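Local structure of vacuolar protein sorting-associated protein IST1 (Saccharomyces cerevisiae, 3GGY) at residues A[40-45]-A[178-183]; A[60-65]-A[159-164]; A[74-79]-A[152-157]; A[94-99]-A[103-108]; A[127-132]-A[139-144]. The protein acts late in the sorting of cargo into multivesicular bodies, where it regulates recruitment of the ATPase VPS4 to the ESCRT-III complex and inhibits its activity. One frame throughout, in Å; residues are numbered along the deposited sequence.

Contact 1 of 5, residues A[40-45]-A[178-183]; sequences QVAQLL and KTYDVP
Ala42 meets Tyr180 and Val182 through its single methyl group, and the contact is apolar throughout. Its CB lies 3.8 Å from Tyr180 CB and 3.9 Å from Tyr180 CD2, so the methyl sits at the root of the aromatic side chain, by CB and CG, and approaches the ring obliquely. Tyr180 CG stands beside the backbone N (chi1 -62°), and the ring runs along helix 8-46 toward Arg38 and Arg39, which its side chain also touches. Thr179 CG2 lies over one ring face, 3.5 Å above the plane and offset toward the rim. Beside the tyrosine, on the same side of the methyl, Val182 CG2 lies 4.0 Å from Ala42 CB.

Segment 178-183 takes in the last residues of helix 166-179 and the turn after it, where a Schellman motif ends the helix: Asp181, with positive phi, is the C-prime residue, Val182 N bonds back to Ala177 O, and Asp181 N makes a weak bond to Lys178 O. The turn sets Val182 against helix 8-46, before Pro183 takes the N-cap position of helix 184-188.

The two branches of Val182 divide the work. While CG2 faces the alanine, CG1 reaches the next turn, 4.3 Å from Leu45 CB. Leu45 also packs on Glu50 and Ala53 of helix 50-82, and Ala42 on Ile176 of helix 166-179.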
# COMPACT_ATOMS: atom_id res chain seq x y z
N GLN A 40 -22.60 2.18 -4.12
CA GLN A 40 -23.40 1.87 -2.94
C GLN A 40 -23.60 3.09 -2.03
O GLN A 40 -24.63 3.21 -1.37
CB GLN A 40 -22.75 0.71 -2.18
CG GLN A 40 -22.61 -0.52 -3.08
CD GLN A 40 -21.89 -1.69 -2.42
OE1 GLN A 40 -20.83 -1.52 -1.82
NE2 GLN A 40 -22.47 -2.88 -2.53
N VAL A 41 -22.62 3.99 -2.00
CA VAL A 41 -22.75 5.20 -1.21
C VAL A 41 -23.85 6.04 -1.86
O VAL A 41 -24.68 6.62 -1.18
CB VAL A 41 -21.43 6.02 -1.19
CG1 VAL A 41 -21.69 7.42 -0.61
CG2 VAL A 41 -20.39 5.31 -0.34
N ALA A 42 -23.84 6.08 -3.19
CA ALA A 42 -24.84 6.84 -3.93
C ALA A 42 -26.23 6.31 -3.61
O ALA A 42 -27.17 7.09 -3.44
CB ALA A 42 -24.57 6.75 -5.42
N GLN A 43 -26.36 4.99 -3.53
CA GLN A 43 -27.65 4.37 -3.24
C GLN A 43 -28.10 4.70 -1.82
O GLN A 43 -29.29 4.88 -1.57
CB GLN A 43 -27.56 2.85 -3.44
CG GLN A 43 -28.88 2.10 -3.32
CD GLN A 43 -29.97 2.66 -4.23
OE1 GLN A 43 -29.72 3.02 -5.37
NE2 GLN A 43 -31.19 2.70 -3.71
N LEU A 44 -27.15 4.78 -0.89
CA LEU A 44 -27.47 5.13 0.49
C LEU A 44 -27.99 6.56 0.53
O LEU A 44 -28.92 6.87 1.28
CB LEU A 44 -26.24 5.00 1.38
CG LEU A 44 -25.77 3.57 1.68
CD1 LEU A 44 -24.40 3.60 2.34
CD2 LEU A 44 -26.79 2.89 2.58
N LEU A 45 -27.40 7.43 -0.28
CA LEU A 45 -27.83 8.83 -0.31
C LEU A 45 -29.24 8.94 -0.87
O LEU A 45 -30.07 9.67 -0.33
CB LEU A 45 -26.87 9.67 -1.16
CG LEU A 45 -25.44 9.81 -0.61
CD1 LEU A 45 -24.57 10.52 -1.63
CD2 LEU A 45 -25.46 10.57 0.71
N LYS A 178 -21.54 13.64 -8.09
CA LYS A 178 -21.36 14.04 -9.48
C LYS A 178 -21.33 12.81 -10.38
O LYS A 178 -22.01 12.76 -11.40
CB LYS A 178 -20.07 14.83 -9.68
CG LYS A 178 -19.92 15.32 -11.12
CD LYS A 178 -18.72 16.21 -11.32
CE LYS A 178 -18.68 16.73 -12.75
NZ LYS A 178 -17.54 17.64 -12.97
N THR A 179 -20.56 11.81 -9.98
CA THR A 179 -20.45 10.59 -10.76
C THR A 179 -21.79 9.91 -11.02
O THR A 179 -22.07 9.47 -12.13
CB THR A 179 -19.52 9.56 -10.07
OG1 THR A 179 -18.19 10.10 -9.99
CG2 THR A 179 -19.48 8.25 -10.85
N TYR A 180 -22.62 9.85 -9.99
CA TYR A 180 -23.91 9.17 -10.10
C TYR A 180 -25.15 10.04 -10.22
O TYR A 180 -26.27 9.55 -10.03
CB TYR A 180 -24.05 8.22 -8.92
CG TYR A 180 -22.97 7.16 -8.93
CD1 TYR A 180 -23.04 6.09 -9.83
CD2 TYR A 180 -21.85 7.27 -8.11
CE1 TYR A 180 -22.01 5.16 -9.91
CE2 TYR A 180 -20.81 6.34 -8.19
CZ TYR A 180 -20.90 5.29 -9.09
OH TYR A 180 -19.86 4.39 -9.20
N ASP A 181 -24.97 11.31 -10.56
CA ASP A 181 -26.08 12.25 -10.72
C ASP A 181 -27.05 12.25 -9.54
O ASP A 181 -28.27 12.32 -9.74
CB ASP A 181 -26.87 11.93 -12.00
CG ASP A 181 -26.00 11.99 -13.24
OD1 ASP A 181 -25.32 13.01 -13.44
OD2 ASP A 181 -26.01 11.01 -14.02
N VAL A 182 -26.53 12.17 -8.33
CA VAL A 182 -27.37 12.17 -7.13
C VAL A 182 -28.06 13.52 -7.00
O VAL A 182 -27.40 14.56 -7.06
CB VAL A 182 -26.53 11.90 -5.87
CG1 VAL A 182 -27.38 12.12 -4.62
CG2 VAL A 182 -26.00 10.48 -5.90
N PRO A 183 -29.38 13.53 -6.80
CA PRO A 183 -30.10 14.80 -6.66
C PRO A 183 -29.52 15.71 -5.58
O PRO A 183 -29.06 15.25 -4.53
CB PRO A 183 -31.53 14.35 -6.33
CG PRO A 183 -31.64 13.04 -7.01
CD PRO A 183 -30.31 12.39 -6.67

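Contact 2 of 5, residues A[60-65]-A[159-164]; sequences LIHDDI and CSPSVP
The imidazole of His62 has a water at its edge and meets Pro161 obliquely. The water lies in the plane of the ring, 3.3 Å from NE2, and donates a hydrogen bond to the carbonyl oxygen Cys159 O at 2.7 Å. It thus bridges the histidine to the last residue of helix 153-159. The neighbouring ring carbon CD2 lies 3.6 Å from Pro161 CG, and the two side chains cross at about a right angle. With CG opposite the backbone N (chi1 176°), the imidazole swings out from helix 50-82 toward the proline.

Pro161 is held from a second side by Ile65, whose CD1 comes to 3.8 Å from Pro161 CB, the two side chains running alongside one another with reversed heading. One turn earlier, Ile61 uses both its branches on Pro164: CD1 lies 3.9 Å from Pro164 CB, and CG2 lies 4.0 Å from Pro164 CG. The two prolines therefore press their rings against one flank of the helix, while the intervening Ser162 points away from it.

The segment 159-164 is the linker between helix 153-159 and helix 166-179, laid in an extended course along helix 50-82. Beyond its far end, Ile61 also packs on Val169 and Tyr172 of helix 166-179, whereas Cys159 and Ser160 touch Phe118 at the near end.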
# COMPACT_ATOMS: atom_id res chain seq x y z
N LEU A 60 -14.19 3.88 2.38
CA LEU A 60 -13.74 4.07 1.01
C LEU A 60 -12.45 4.90 0.96
O LEU A 60 -11.54 4.61 0.17
CB LEU A 60 -14.84 4.78 0.20
CG LEU A 60 -14.52 5.21 -1.24
CD1 LEU A 60 -14.06 4.02 -2.06
CD2 LEU A 60 -15.77 5.84 -1.85
N ILE A 61 -12.37 5.93 1.80
CA ILE A 61 -11.18 6.77 1.85
C ILE A 61 -9.97 5.92 2.20
O ILE A 61 -8.92 6.05 1.57
CB ILE A 61 -11.36 7.89 2.89
CG1 ILE A 61 -12.36 8.92 2.34
CG2 ILE A 61 -10.03 8.57 3.21
CD1 ILE A 61 -12.80 9.96 3.35
N HIS A 62 -10.12 5.05 3.18
CA HIS A 62 -9.02 4.18 3.57
C HIS A 62 -8.72 3.20 2.44
O HIS A 62 -7.55 2.90 2.17
CB HIS A 62 -9.34 3.43 4.86
CG HIS A 62 -8.27 2.46 5.26
ND1 HIS A 62 -8.13 1.22 4.66
CD2 HIS A 62 -7.25 2.57 6.14
CE1 HIS A 62 -7.07 0.61 5.16
NE2 HIS A 62 -6.52 1.41 6.06
N ASP A 63 -9.75 2.69 1.79
CA ASP A 63 -9.55 1.75 0.69
C ASP A 63 -8.73 2.38 -0.44
O ASP A 63 -7.86 1.73 -1.01
CB ASP A 63 -10.89 1.26 0.12
CG ASP A 63 -11.65 0.36 1.09
OD1 ASP A 63 -11.01 -0.25 1.97
OD2 ASP A 63 -12.89 0.25 0.95
N ASP A 64 -9.02 3.65 -0.76
CA ASP A 64 -8.28 4.35 -1.81
C ASP A 64 -6.82 4.56 -1.42
O ASP A 64 -5.92 4.44 -2.25
CB ASP A 64 -8.93 5.69 -2.13
CG ASP A 64 -10.18 5.55 -3.00
OD1 ASP A 64 -10.37 4.48 -3.62
OD2 ASP A 64 -10.95 6.53 -3.07
N ILE A 65 -6.58 4.89 -0.15
CA ILE A 65 -5.21 5.10 0.32
C ILE A 65 -4.44 3.78 0.24
O ILE A 65 -3.27 3.74 -0.13
CB ILE A 65 -5.21 5.63 1.78
CG1 ILE A 65 -5.75 7.06 1.81
CG2 ILE A 65 -3.79 5.60 2.35
CD1 ILE A 65 -6.03 7.58 3.20
N CYS A 159 0.19 3.20 5.45
CA CYS A 159 -0.04 1.96 6.18
C CYS A 159 -0.94 2.28 7.37
O CYS A 159 -1.77 1.47 7.78
CB CYS A 159 1.27 1.36 6.69
SG CYS A 159 2.22 0.51 5.42
N SER A 160 -0.76 3.48 7.93
CA SER A 160 -1.54 3.91 9.07
C SER A 160 -2.02 5.34 8.86
O SER A 160 -1.53 6.27 9.49
CB SER A 160 -0.70 3.83 10.34
OG SER A 160 -0.16 2.53 10.50
N PRO A 161 -3.00 5.53 7.96
CA PRO A 161 -3.51 6.88 7.69
C PRO A 161 -4.24 7.48 8.89
O PRO A 161 -4.88 6.77 9.67
CB PRO A 161 -4.43 6.67 6.48
CG PRO A 161 -4.89 5.24 6.65
CD PRO A 161 -3.63 4.54 7.07
N SER A 162 -4.13 8.80 9.03
CA SER A 162 -4.78 9.50 10.13
C SER A 162 -6.29 9.53 9.87
O SER A 162 -6.74 9.28 8.75
CB SER A 162 -4.23 10.92 10.25
OG SER A 162 -4.36 11.63 9.03
N VAL A 163 -7.06 9.83 10.91
CA VAL A 163 -8.52 9.88 10.78
C VAL A 163 -8.92 10.86 9.68
O VAL A 163 -8.42 11.98 9.62
CB VAL A 163 -9.18 10.32 12.10
CG1 VAL A 163 -10.70 10.33 11.94
CG2 VAL A 163 -8.77 9.37 13.22
N PRO A 164 -9.83 10.44 8.79
CA PRO A 164 -10.26 11.34 7.72
C PRO A 164 -11.00 12.53 8.31
O PRO A 164 -11.88 12.36 9.15
CB PRO A 164 -11.18 10.47 6.87
CG PRO A 164 -10.69 9.07 7.14
CD PRO A 164 -10.45 9.11 8.62
O HOH W 1 -3.72 -0.10 6.85

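Contact 3 of 5, residues A[74-79]-A[152-157]; sequences ELYCEL and PEKIIK
This contact joins the second long helix of the ESCRT-III-like core, helix 50-82, to the first turn of helix 153-159, which has Pro152 at its N-cap position. Tyr76 spans the gap: the CA atoms of Tyr76 and Ile155 remain 11.3 Å apart, and it is the phenol that reaches across. Ile155 CD1 meets the ring at its edge, in plane, 3.9 Å from CE2. Lys154 arrives from the opposite direction to the tyrosine. Its CG lies between the backbone N and the carbonyl carbon (chi1 66°), and the chain is extended from there, bringing CE to 3.2 Å from Tyr76 OH. The ammonium atom NZ stands at 3.6 Å from the same OH, a proximity rather than a hydrogen bond. Pro152 CG adds a third neighbour, 3.7 Å from the hydroxyl oxygen.

The strong polar partner of Tyr76 OH is Glu107 of helix 105-115, to whose OE2 it is hydrogen-bonded. Tyr76 also packs on Ala108 and Ser111, so its ring lies between helix 105-115 and the start of helix 153-159. A phenylalanine here would probably keep the ring-edge packing on Ile155 but leave Glu107 OE2 without its phenolic mate.

The hydroxyl thus has a carboxylate partner and, roughly at right angles to it, the charged end of a lysine close by. This setting is likely to polarise the phenol, with the nearby ammonium partly offsetting the negative charge of the glutamate.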
# COMPACT_ATOMS: atom_id res chain seq x y z
N GLU A 74 4.34 -1.92 -5.67
CA GLU A 74 4.56 -2.59 -6.95
C GLU A 74 5.80 -1.99 -7.60
O GLU A 74 6.65 -2.71 -8.11
CB GLU A 74 3.36 -2.39 -7.88
CG GLU A 74 3.51 -3.14 -9.21
CD GLU A 74 2.59 -2.61 -10.30
OE1 GLU A 74 1.48 -2.13 -9.98
OE2 GLU A 74 2.97 -2.69 -11.49
N LEU A 75 5.89 -0.66 -7.57
CA LEU A 75 7.04 0.03 -8.15
C LEU A 75 8.32 -0.35 -7.43
O LEU A 75 9.35 -0.53 -8.07
CB LEU A 75 6.84 1.55 -8.12
CG LEU A 75 5.80 2.11 -9.08
CD1 LEU A 75 5.94 3.63 -9.10
CD2 LEU A 75 6.01 1.55 -10.49
N TYR A 76 8.26 -0.46 -6.10
CA TYR A 76 9.46 -0.84 -5.35
C TYR A 76 9.91 -2.24 -5.74
O TYR A 76 11.10 -2.52 -5.83
CB TYR A 76 9.21 -0.79 -3.84
CG TYR A 76 9.23 0.60 -3.22
CD1 TYR A 76 10.16 1.55 -3.62
CD2 TYR A 76 8.35 0.93 -2.19
CE1 TYR A 76 10.22 2.81 -3.01
CE2 TYR A 76 8.40 2.17 -1.57
CZ TYR A 76 9.34 3.11 -1.99
OH TYR A 76 9.39 4.34 -1.37
N CYS A 77 8.95 -3.14 -5.95
CA CYS A 77 9.27 -4.50 -6.35
C CYS A 77 9.94 -4.53 -7.71
O CYS A 77 10.89 -5.27 -7.93
CB CYS A 77 8.01 -5.36 -6.41
SG CYS A 77 7.42 -5.90 -4.79
N GLU A 78 9.42 -3.73 -8.63
CA GLU A 78 9.99 -3.68 -9.98
C GLU A 78 11.41 -3.13 -9.93
O GLU A 78 12.29 -3.60 -10.66
CB GLU A 78 9.10 -2.83 -10.89
CG GLU A 78 7.68 -3.38 -10.97
CD GLU A 78 6.77 -2.57 -11.87
OE1 GLU A 78 6.79 -1.33 -11.77
OE2 GLU A 78 6.04 -3.18 -12.67
N LEU A 79 11.64 -2.16 -9.06
CA LEU A 79 12.96 -1.56 -8.90
C LEU A 79 13.96 -2.62 -8.45
O LEU A 79 15.02 -2.79 -9.06
CB LEU A 79 12.90 -0.42 -7.87
CG LEU A 79 14.20 0.31 -7.54
CD1 LEU A 79 13.88 1.63 -6.88
CD2 LEU A 79 15.08 -0.54 -6.63
N PRO A 152 10.18 5.34 4.35
CA PRO A 152 9.62 6.62 3.88
C PRO A 152 8.36 7.03 4.62
O PRO A 152 7.49 6.21 4.91
CB PRO A 152 9.34 6.34 2.40
CG PRO A 152 10.36 5.33 2.04
CD PRO A 152 10.36 4.41 3.23
N GLU A 153 8.27 8.32 4.93
CA GLU A 153 7.11 8.83 5.63
C GLU A 153 5.82 8.50 4.87
O GLU A 153 4.81 8.18 5.48
CB GLU A 153 7.24 10.35 5.80
CG GLU A 153 6.26 10.94 6.79
CD GLU A 153 6.45 10.38 8.19
OE1 GLU A 153 7.60 10.43 8.69
OE2 GLU A 153 5.47 9.89 8.78
N LYS A 154 5.88 8.56 3.54
CA LYS A 154 4.71 8.28 2.71
C LYS A 154 4.19 6.86 2.96
O LYS A 154 2.98 6.64 3.04
CB LYS A 154 5.04 8.45 1.22
CG LYS A 154 6.06 7.46 0.66
CD LYS A 154 6.18 7.62 -0.85
CE LYS A 154 7.14 6.59 -1.46
NZ LYS A 154 7.25 6.77 -2.94
N ILE A 155 5.10 5.91 3.09
CA ILE A 155 4.73 4.52 3.35
C ILE A 155 4.13 4.37 4.75
O ILE A 155 3.13 3.69 4.95
CB ILE A 155 5.95 3.58 3.20
CG1 ILE A 155 6.40 3.53 1.73
CG2 ILE A 155 5.61 2.19 3.72
CD1 ILE A 155 5.38 2.88 0.79
N ILE A 156 4.75 5.02 5.73
CA ILE A 156 4.24 4.92 7.09
C ILE A 156 2.81 5.49 7.17
O ILE A 156 1.95 4.94 7.85
CB ILE A 156 5.15 5.68 8.07
CG1 ILE A 156 6.51 4.99 8.13
CG2 ILE A 156 4.50 5.73 9.45
CD1 ILE A 156 7.55 5.74 8.92
N LYS A 157 2.57 6.57 6.44
CA LYS A 157 1.27 7.22 6.43
C LYS A 157 0.18 6.44 5.70
O LYS A 157 -0.98 6.46 6.10
CB LYS A 157 1.39 8.61 5.80
CG LYS A 157 2.33 9.55 6.55
CD LYS A 157 1.86 9.80 7.97
CE LYS A 157 0.49 10.47 8.01
NZ LYS A 157 0.01 10.69 9.40

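Contact 4 of 5, residues A[94-99]-A[103-108]; sequences EQLVKE and DGINEA
Leu96 crosses obliquely over Asn106, and its side chain can be followed outward atom by atom. CB is only loosely engaged, 4.2 Å from Asn106 OD1. CG lies much closer to that oxygen, at 3.3 Å. The chain then forks: CD2 stays near OD1 at 3.5 Å, while CD1 turns to the start of the other helix, 3.9 Å from Ile105 CG2 and equally far from Asn106 CA. Chi1 of -174° and chi2 of 65° place the fork over the asparagine, with one methyl by the amide oxygen and the other by the backbone. Val97 CG2 approaches the same oxygen at 3.7 Å.

OD1 is thus lined by hydrocarbon on this side, and its polar need is met by Arg110, whose NE is hydrogen-bonded to it. The amide nitrogen ND2 bonds to Asp150, so both ends of the amide are engaged and its rotation is fixed. Cutting Leu96 back to an alanine removes both methyls and is likely to open a gap over Asn106 and leave Ile105 CG2 without its neighbour.

Between the helices the chain turns through Asp103, whose OD1 accepts a 3.0 Å bond from Ile105 N, met on the anti side of the carboxylate, while OD2 pairs with His100. This is an Asx turn, spanning Gly104 at the N-cap position of helix 105-115. Together, the turn and the leucine-asparagine packing form a short Asx-turn connection between helix 93-99 and helix 105-115, two consecutive helices packed through Leu96 and Asn106.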
# COMPACT_ATOMS: atom_id res chain seq x y z
N GLU A 94 25.23 -1.51 6.67
CA GLU A 94 26.05 -0.35 6.37
C GLU A 94 26.14 -0.18 4.85
O GLU A 94 26.01 0.93 4.33
CB GLU A 94 27.46 -0.53 6.95
CG GLU A 94 28.47 0.52 6.50
CD GLU A 94 28.25 1.89 7.12
OE1 GLU A 94 27.14 2.44 6.99
OE2 GLU A 94 29.20 2.42 7.74
N GLN A 95 26.37 -1.29 4.15
CA GLN A 95 26.47 -1.25 2.70
C GLN A 95 25.15 -0.77 2.09
O GLN A 95 25.13 0.10 1.22
CB GLN A 95 26.80 -2.64 2.16
CG GLN A 95 28.16 -3.17 2.58
CD GLN A 95 28.41 -4.58 2.06
OE1 GLN A 95 27.63 -5.49 2.33
NE2 GLN A 95 29.50 -4.75 1.33
N LEU A 96 24.05 -1.33 2.58
CA LEU A 96 22.73 -0.97 2.09
C LEU A 96 22.46 0.52 2.21
O LEU A 96 22.01 1.16 1.26
CB LEU A 96 21.67 -1.76 2.86
CG LEU A 96 20.21 -1.63 2.40
CD1 LEU A 96 20.06 -2.21 1.00
CD2 LEU A 96 19.31 -2.37 3.38
N VAL A 97 22.74 1.09 3.38
CA VAL A 97 22.48 2.50 3.63
C VAL A 97 23.46 3.49 3.00
O VAL A 97 23.05 4.57 2.56
CB VAL A 97 22.42 2.77 5.15
CG1 VAL A 97 22.19 4.25 5.41
CG2 VAL A 97 21.31 1.95 5.78
N LYS A 98 24.73 3.13 2.93
CA LYS A 98 25.72 4.03 2.35
C LYS A 98 26.00 3.85 0.87
O LYS A 98 26.29 4.81 0.17
CB LYS A 98 27.03 3.94 3.13
CG LYS A 98 26.94 4.52 4.54
CD LYS A 98 28.30 4.67 5.19
CE LYS A 98 28.18 5.39 6.52
NZ LYS A 98 29.51 5.66 7.13
N GLU A 99 25.89 2.61 0.38
CA GLU A 99 26.15 2.32 -1.02
C GLU A 99 24.91 2.14 -1.90
O GLU A 99 25.00 2.21 -3.12
CB GLU A 99 27.02 1.05 -1.14
CG GLU A 99 28.48 1.25 -0.79
CD GLU A 99 29.23 -0.06 -0.66
OE1 GLU A 99 29.10 -0.92 -1.56
OE2 GLU A 99 29.96 -0.23 0.34
N ASP A 103 20.60 4.14 -5.70
CA ASP A 103 19.83 3.30 -6.61
C ASP A 103 18.43 2.99 -6.07
O ASP A 103 17.68 2.22 -6.67
CB ASP A 103 20.59 1.99 -6.88
CG ASP A 103 21.10 1.34 -5.61
OD1 ASP A 103 20.35 1.31 -4.60
OD2 ASP A 103 22.25 0.86 -5.61
N GLY A 104 18.09 3.59 -4.93
CA GLY A 104 16.78 3.40 -4.33
C GLY A 104 16.50 2.05 -3.69
O GLY A 104 15.38 1.79 -3.25
N ILE A 105 17.51 1.19 -3.62
CA ILE A 105 17.34 -0.13 -3.04
C ILE A 105 17.04 -0.08 -1.54
O ILE A 105 16.12 -0.75 -1.07
CB ILE A 105 18.58 -1.01 -3.30
CG1 ILE A 105 18.71 -1.26 -4.80
CG2 ILE A 105 18.46 -2.33 -2.54
CD1 ILE A 105 19.95 -2.05 -5.20
N ASN A 106 17.80 0.72 -0.80
CA ASN A 106 17.58 0.84 0.64
C ASN A 106 16.11 1.10 0.96
O ASN A 106 15.48 0.39 1.75
CB ASN A 106 18.44 1.97 1.22
CG ASN A 106 18.37 2.05 2.73
OD1 ASN A 106 18.62 1.06 3.42
ND2 ASN A 106 18.04 3.22 3.25
N GLU A 107 15.58 2.15 0.33
CA GLU A 107 14.21 2.57 0.50
C GLU A 107 13.20 1.50 0.06
O GLU A 107 12.22 1.24 0.75
CB GLU A 107 14.00 3.84 -0.33
CG GLU A 107 12.63 4.45 -0.24
CD GLU A 107 12.52 5.68 -1.11
OE1 GLU A 107 13.40 6.57 -1.00
OE2 GLU A 107 11.57 5.76 -1.90
N ALA A 108 13.46 0.89 -1.09
CA ALA A 108 12.56 -0.12 -1.63
C ALA A 108 12.43 -1.37 -0.75
O ALA A 108 11.31 -1.81 -0.46
CB ALA A 108 13.01 -0.53 -3.03

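Contact 5 of 5, residues A[127-132]-A[139-144]; sequences QLKDLM and EFVNGV
Met132 and Lys129 face Phe140 and Val141 across a helical hairpin whose arms run roughly antiparallel, in which helix 125-135 is followed almost at once by helix 138-147. The axes of the two short segments approach to 9.7 Å, with an angle of 139° between their N-to-C directions.

The ring of Phe140 is turned edge-on to Met132: its CE2 atom lies 3.9 Å from Met132 CB, which sits in the plane of the ring. Only the base of the methionine takes part in this meeting. Beyond CB, its chain bends at chi2 (-47°) and chi3, and the sulfur and terminal methyl lead away from helix 138-147. Met132 instead packs on Phe8 of helix 8-46 and Ile109 of helix 105-115. Phe140 is in turn covered by Glu93 and Leu96 of helix 93-99 and by Arg110, so the hairpin closes against several other helices.

Lys129 and Val141 cross at about a right angle. The aliphatic start of the lysine does the touching, with CG 4.1 Å from both CB and CG1 of Val141, and its chain then bends at chi3 and chi4. Its ammonium group has a long salt bridge to Asp130 OD1 on its own helix. Val141 CG1 stands beside the backbone N, a position from which it reaches both residues of the facing helix: 4.4 Å separates it from Met132 CB, and 3.9 Å from the carbonyl oxygen Lys129 O.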
# COMPACT_ATOMS: atom_id res chain seq x y z
N GLN A 127 8.26 -13.42 2.49
CA GLN A 127 9.43 -14.11 1.97
C GLN A 127 10.60 -13.14 1.80
O GLN A 127 11.76 -13.53 1.92
CB GLN A 127 9.11 -14.76 0.62
CG GLN A 127 8.29 -16.03 0.72
CD GLN A 127 7.71 -16.44 -0.62
OE1 GLN A 127 8.38 -16.36 -1.65
NE2 GLN A 127 6.46 -16.90 -0.61
N LEU A 128 10.29 -11.88 1.51
CA LEU A 128 11.33 -10.87 1.34
C LEU A 128 12.03 -10.65 2.68
O LEU A 128 13.25 -10.52 2.74
CB LEU A 128 10.74 -9.55 0.85
CG LEU A 128 10.20 -9.54 -0.58
CD1 LEU A 128 9.61 -8.18 -0.88
CD2 LEU A 128 11.32 -9.87 -1.57
N LYS A 129 11.24 -10.63 3.75
CA LYS A 129 11.81 -10.45 5.08
C LYS A 129 12.74 -11.61 5.37
O LYS A 129 13.89 -11.41 5.78
CB LYS A 129 10.71 -10.41 6.14
CG LYS A 129 11.24 -10.19 7.55
CD LYS A 129 10.14 -10.23 8.59
CE LYS A 129 9.79 -11.65 8.98
NZ LYS A 129 10.91 -12.31 9.70
N ASP A 130 12.26 -12.83 5.16
CA ASP A 130 13.07 -14.02 5.41
C ASP A 130 14.37 -13.99 4.61
O ASP A 130 15.44 -14.31 5.14
CB ASP A 130 12.28 -15.29 5.08
CG ASP A 130 11.07 -15.47 5.97
OD1 ASP A 130 11.15 -15.13 7.17
OD2 ASP A 130 10.04 -15.98 5.48
N LEU A 131 14.28 -13.61 3.34
CA LEU A 131 15.47 -13.55 2.49
C LEU A 131 16.47 -12.51 2.97
O LEU A 131 17.68 -12.78 2.98
CB LEU A 131 15.07 -13.25 1.05
CG LEU A 131 14.38 -14.37 0.28
CD1 LEU A 131 13.88 -13.84 -1.06
CD2 LEU A 131 15.35 -15.53 0.08
N MET A 132 15.99 -11.33 3.35
CA MET A 132 16.88 -10.26 3.80
C MET A 132 17.45 -10.49 5.20
O MET A 132 18.53 -10.01 5.52
CB MET A 132 16.18 -8.90 3.73
CG MET A 132 15.78 -8.49 2.32
SD MET A 132 17.12 -8.72 1.10
CE MET A 132 16.61 -10.26 0.37
N GLU A 139 18.91 -8.10 12.78
CA GLU A 139 18.89 -6.74 13.31
C GLU A 139 18.29 -5.78 12.29
O GLU A 139 17.50 -4.90 12.63
CB GLU A 139 20.31 -6.28 13.66
CG GLU A 139 20.92 -6.95 14.88
CD GLU A 139 20.87 -8.47 14.83
OE1 GLU A 139 21.42 -9.08 13.88
OE2 GLU A 139 20.27 -9.06 15.76
N PHE A 140 18.68 -5.95 11.03
CA PHE A 140 18.19 -5.11 9.95
C PHE A 140 16.67 -5.17 9.85
O PHE A 140 16.00 -4.14 9.87
CB PHE A 140 18.84 -5.53 8.63
CG PHE A 140 18.12 -5.02 7.41
CD1 PHE A 140 18.02 -3.65 7.18
CD2 PHE A 140 17.54 -5.90 6.51
CE1 PHE A 140 17.33 -3.17 6.06
CE2 PHE A 140 16.85 -5.43 5.39
CZ PHE A 140 16.75 -4.06 5.17
N VAL A 141 16.13 -6.38 9.73
CA VAL A 141 14.68 -6.52 9.61
C VAL A 141 13.92 -6.05 10.84
O VAL A 141 12.84 -5.48 10.72
CB VAL A 141 14.29 -7.98 9.24
CG1 VAL A 141 14.89 -8.34 7.90
CG2 VAL A 141 14.76 -8.95 10.29
N ASN A 142 14.46 -6.28 12.04
CA ASN A 142 13.77 -5.83 13.24
C ASN A 142 13.78 -4.30 13.32
O ASN A 142 12.83 -3.69 13.82
CB ASN A 142 14.42 -6.42 14.50
CG ASN A 142 14.18 -7.91 14.63
OD1 ASN A 142 13.23 -8.44 14.07
ND2 ASN A 142 15.04 -8.59 15.38
N GLY A 143 14.85 -3.69 12.83
CA GLY A 143 14.94 -2.24 12.84
C GLY A 143 13.83 -1.66 11.99
O GLY A 143 13.25 -0.62 12.32
N VAL A 144 13.54 -2.33 10.88
CA VAL A 144 12.49 -1.87 9.97
C VAL A 144 11.10 -2.04 10.57
O VAL A 144 10.30 -1.11 10.61
CB VAL A 144 12.53 -2.66 8.64
CG1 VAL A 144 11.31 -2.31 7.80
CG2 VAL A 144 13.80 -2.32 7.88

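The five contacts run along an elongated, all-helical domain, the N-terminal part of the protein. Contact 1 ties the end of helix 8-46 to the end of helix 166-179; its centre lies about 47 Å from that of contact 4, on the opposite side of the chain's centre. Contacts 2 and 3 share helix 50-82, their centres about 16 Å apart, and in sequence each lies within the span of the one before. Contacts 4 and 5 follow in series inside contact 3. Tyr76 and Glu107 link contacts 3 and 4, and Leu96 packs on Phe140 between contacts 4 and 5. The later helices fold back along the long hairpin of helices 8-46 and 50-82, toward its end at contact 1.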